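Local coordinates for 2-aminomuconic 6-semialdehyde dehydrogenase (Pseudomonas sp., PDB 7BZV), which catalyses the NAD+-dependent oxidation of 2-aminomuconic 6-semialdehyde in the meta-cleavage pathway of 2-aminophenol breakdown, and needs its tetrameric assembly to bind the cofactor, at residues 149-154 with 158-163. Numbering follows the deposited sequence.
Sequences VISPWN and LLLTWK
Pro-152 presses its ring against Leu-159, the two side chains running at about a right angle, with ring carbon CG only 3.3 Å from Leu-159 CD1, closer than normal carbon packing. The same methyl is approached by the amide oxygen of Asn-154, OD1 to CD1 at 3.7 Å. Just before the proline, Ser-151 OG lies 3.3 Å from Leu-160 CA and also touches that residue's CB and CD1. Val-149 closes the row. Its CG1, turned opposite the backbone N (chi1 179°), is the methyl that meets the helix. It lies 4.0 Å from Leu-160 CD1, and Lys-163 CB is as near, at 3.9 Å. A water bridges the two segments, donating to Ile-150 O (2.8 Å) and accepting from Lys-163 NZ (2.7 Å).

These contacts pack the first half of helix 156-169 against the end of strand 134-150 and the loop that follows it, within a beta-alpha-beta unit completed by the parallel strand 173-177, in the Rossmann-like cofactor-binding domain expected of an aldehyde dehydrogenase. Strands 173-177 and 226-230 both pair with strand 134-150, and Val-176 meets the side chains of Val-149 and Leu-160, while Thr-230 packs on Pro-152 and Leu-159.

Bends at chi2 and chi4 fold the chain of the buried Lys-163, and its NZ also bonds Thr-228 OG1 and Thr-230 OG1, so three oxygens, counting the water, hold it. Asn-154 ND2 donates to the carbonyl of Gln-285, and the asparagine's own backbone carbonyl accepts from Lys-93 and Asn-282.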
ATOM      1  N   VAL B 149       8.085  21.189  19.244  1.00 32.07           N
ATOM      2  CA  VAL B 149       7.040  20.377  19.886  1.00 34.34           C
ATOM      3  C   VAL B 149       6.513  21.150  21.091  1.00 28.66           C
ATOM      4  O   VAL B 149       7.229  21.355  22.073  1.00 35.05           O
ATOM      5  CB  VAL B 149       7.550  18.991  20.319  1.00 39.31           C
ATOM      6  CG1 VAL B 149       6.430  18.215  21.002  1.00 40.23           C
ATOM      7  CG2 VAL B 149       8.118  18.190  19.143  1.00 33.87           C
ATOM      8  N   ILE B 150       5.259  21.549  21.028  1.00 32.13           N
ATOM      9  CA  ILE B 150       4.608  22.255  22.115  1.00 29.84           C
ATOM     10  C   ILE B 150       3.525  21.321  22.629  1.00 25.82           C
ATOM     11  O   ILE B 150       2.594  20.980  21.888  1.00 31.17           O
ATOM     12  CB  ILE B 150       4.041  23.607  21.657  1.00 40.16           C
ATOM     13  CG1 ILE B 150       5.202  24.479  21.146  1.00 41.63           C
ATOM     14  CG2 ILE B 150       3.299  24.272  22.801  1.00 48.39           C
ATOM     15  CD1 ILE B 150       4.764  25.679  20.364  1.00 44.46           C
ATOM     16  N   SER B 151       3.679  20.868  23.879  1.00 30.10           N
ATOM     17  CA  SER B 151       2.970  19.712  24.437  1.00 33.47           C
ATOM     18  C   SER B 151       2.016  20.130  25.542  1.00 29.99           C
ATOM     19  O   SER B 151       2.364  20.999  26.350  1.00 30.33           O
ATOM     20  CB  SER B 151       3.958  18.684  25.010  1.00 34.90           C
ATOM     21  OG  SER B 151       4.258  17.695  24.066  1.00 49.27           O
ATOM     22  N   PRO B 152       0.842  19.508  25.638  1.00 27.32           N
ATOM     23  CA  PRO B 152      -0.168  19.960  26.596  1.00 28.97           C
ATOM     24  C   PRO B 152       0.011  19.335  27.979  1.00 33.39           C
ATOM     25  O   PRO B 152       0.824  18.435  28.198  1.00 32.47           O
ATOM     26  CB  PRO B 152      -1.484  19.488  25.968  1.00 33.05           C
ATOM     27  CG  PRO B 152      -1.096  18.187  25.288  1.00 31.59           C
ATOM     28  CD  PRO B 152       0.349  18.395  24.800  1.00 34.92           C
ATOM     29  N   TRP B 153      -0.793  19.831  28.919  1.00 27.73           N
ATOM     30  CA  TRP B 153      -0.719  19.372  30.308  1.00 32.49           C
ATOM     31  C   TRP B 153      -1.637  18.186  30.610  1.00 32.52           C
ATOM     32  O   TRP B 153      -1.525  17.619  31.698  1.00 32.18           O
ATOM     33  CB  TRP B 153      -1.065  20.505  31.326  1.00 32.27           C
ATOM     34  CG  TRP B 153      -2.334  21.230  31.015  1.00 31.98           C
ATOM     35  CD1 TRP B 153      -2.442  22.452  30.419  1.00 33.65           C
ATOM     36  CD2 TRP B 153      -3.690  20.789  31.271  1.00 32.23           C
ATOM     37  NE1 TRP B 153      -3.774  22.771  30.236  1.00 35.11           N
ATOM     38  CE2 TRP B 153      -4.550  21.772  30.761  1.00 34.77           C
ATOM     39  CE3 TRP B 153      -4.249  19.669  31.883  1.00 35.48           C
ATOM     40  CZ2 TRP B 153      -5.936  21.667  30.841  1.00 36.53           C
ATOM     41  CZ3 TRP B 153      -5.628  19.573  31.975  1.00 34.72           C
ATOM     42  CH2 TRP B 153      -6.452  20.577  31.450  1.00 29.16           C
ATOM     43  N   ASN B 154      -2.549  17.791  29.708  1.00 27.34           N
ATOM     44  CA  ASN B 154      -3.565  16.814  30.120  1.00 27.43           C
ATOM     45  C   ASN B 154      -3.062  15.385  30.028  1.00 28.59           C
ATOM     46  O   ASN B 154      -3.462  14.529  30.820  1.00 27.04           O
ATOM     47  CB  ASN B 154      -4.848  16.977  29.305  1.00 30.32           C
ATOM     48  CG  ASN B 154      -4.679  16.645  27.835  1.00 34.92           C
ATOM     49  OD1 ASN B 154      -3.700  17.017  27.189  1.00 37.54           O
ATOM     50  ND2 ASN B 154      -5.647  15.958  27.305  1.00 35.34           N
ATOM     51  N   LEU B 158       2.306  11.126  27.297  1.00 28.17           N
ATOM     52  CA  LEU B 158       1.718  10.417  26.163  1.00 24.97           C
ATOM     53  C   LEU B 158       1.723  11.275  24.888  1.00 21.81           C
ATOM     54  O   LEU B 158       2.190  10.832  23.830  1.00 24.28           O
ATOM     55  CB  LEU B 158       0.310   9.992  26.539  1.00 25.55           C
ATOM     56  CG  LEU B 158      -0.474   9.081  25.583  1.00 31.36           C
ATOM     57  CD1 LEU B 158      -1.695   8.549  26.368  1.00 33.12           C
ATOM     58  CD2 LEU B 158      -0.926   9.799  24.408  1.00 36.31           C
ATOM     59  N   LEU B 159       1.214  12.504  24.969  1.00 27.96           N
ATOM     60  CA  LEU B 159       1.175  13.386  23.793  1.00 29.12           C
ATOM     61  C   LEU B 159       2.550  13.932  23.429  1.00 31.44           C
ATOM     62  O   LEU B 159       2.815  14.203  22.251  1.00 27.74           O
ATOM     63  CB  LEU B 159       0.202  14.543  24.019  1.00 26.35           C
ATOM     64  CG  LEU B 159      -1.266  14.076  23.967  1.00 32.33           C
ATOM     65  CD1 LEU B 159      -2.246  15.209  24.308  1.00 33.36           C
ATOM     66  CD2 LEU B 159      -1.604  13.445  22.614  1.00 41.37           C
ATOM     67  N   LEU B 160       3.439  14.109  24.405  1.00 27.42           N
ATOM     68  CA  LEU B 160       4.824  14.415  24.072  1.00 25.83           C
ATOM     69  C   LEU B 160       5.445  13.318  23.219  1.00 27.58           C
ATOM     70  O   LEU B 160       5.993  13.601  22.140  1.00 24.42           O
ATOM     71  CB  LEU B 160       5.630  14.636  25.350  1.00 29.17           C
ATOM     72  CG  LEU B 160       7.136  14.843  25.173  1.00 31.67           C
ATOM     73  CD1 LEU B 160       7.400  16.042  24.264  1.00 33.38           C
ATOM     74  CD2 LEU B 160       7.853  15.028  26.527  1.00 31.92           C
ATOM     75  N   THR B 161       5.420  12.059  23.688  1.00 25.99           N
ATOM     76  CA  THR B 161       6.086  11.031  22.903  1.00 20.84           C
ATOM     77  C   THR B 161       5.337  10.730  21.597  1.00 25.70           C
ATOM     78  O   THR B 161       5.944  10.213  20.655  1.00 25.72           O
ATOM     79  CB  THR B 161       6.292   9.736  23.710  1.00 26.48           C
ATOM     80  OG1 THR B 161       5.029   9.156  24.047  1.00 27.85           O
ATOM     81  CG2 THR B 161       7.096  10.021  24.983  1.00 26.89           C
ATOM     82  N   TRP B 162       4.040  11.017  21.526  1.00 26.68           N
ATOM     83  CA  TRP B 162       3.300  10.860  20.272  1.00 26.22           C
ATOM     84  C   TRP B 162       3.884  11.716  19.147  1.00 27.57           C
ATOM     85  O   TRP B 162       3.796  11.335  17.973  1.00 25.09           O
ATOM     86  CB  TRP B 162       1.850  11.237  20.537  1.00 26.82           C
ATOM     87  CG  TRP B 162       0.928  11.352  19.402  1.00 25.18           C
ATOM     88  CD1 TRP B 162       0.267  12.483  18.993  1.00 26.09           C
ATOM     89  CD2 TRP B 162       0.538  10.315  18.516  1.00 26.86           C
ATOM     90  NE1 TRP B 162      -0.517  12.193  17.895  1.00 28.63           N
ATOM     91  CE2 TRP B 162      -0.368  10.871  17.584  1.00 27.22           C
ATOM     92  CE3 TRP B 162       0.864   8.961  18.412  1.00 31.13           C
ATOM     93  CZ2 TRP B 162      -0.967  10.103  16.556  1.00 30.86           C
ATOM     94  CZ3 TRP B 162       0.298   8.214  17.375  1.00 31.78           C
ATOM     95  CH2 TRP B 162      -0.614   8.781  16.483  1.00 30.35           C
ATOM     96  N   LYS B 163       4.468  12.866  19.485  1.00 26.22           N
ATOM     97  CA  LYS B 163       5.158  13.740  18.529  1.00 25.43           C
ATOM     98  C   LYS B 163       6.643  13.414  18.438  1.00 25.73           C
ATOM     99  O   LYS B 163       7.185  13.333  17.334  1.00 24.48           O
ATOM    100  CB  LYS B 163       5.000  15.220  18.922  1.00 25.07           C
ATOM    101  CG  LYS B 163       3.566  15.681  19.211  1.00 31.00           C
ATOM    102  CD  LYS B 163       2.584  15.216  18.130  1.00 42.52           C
ATOM    103  CE  LYS B 163       1.148  15.742  18.354  1.00 53.72           C
ATOM    104  NZ  LYS B 163       1.042  17.221  18.545  1.00 74.87           N
TER
HETATM  105  O   HOH W   1       2.458  18.662  20.309  1.00 42.64           O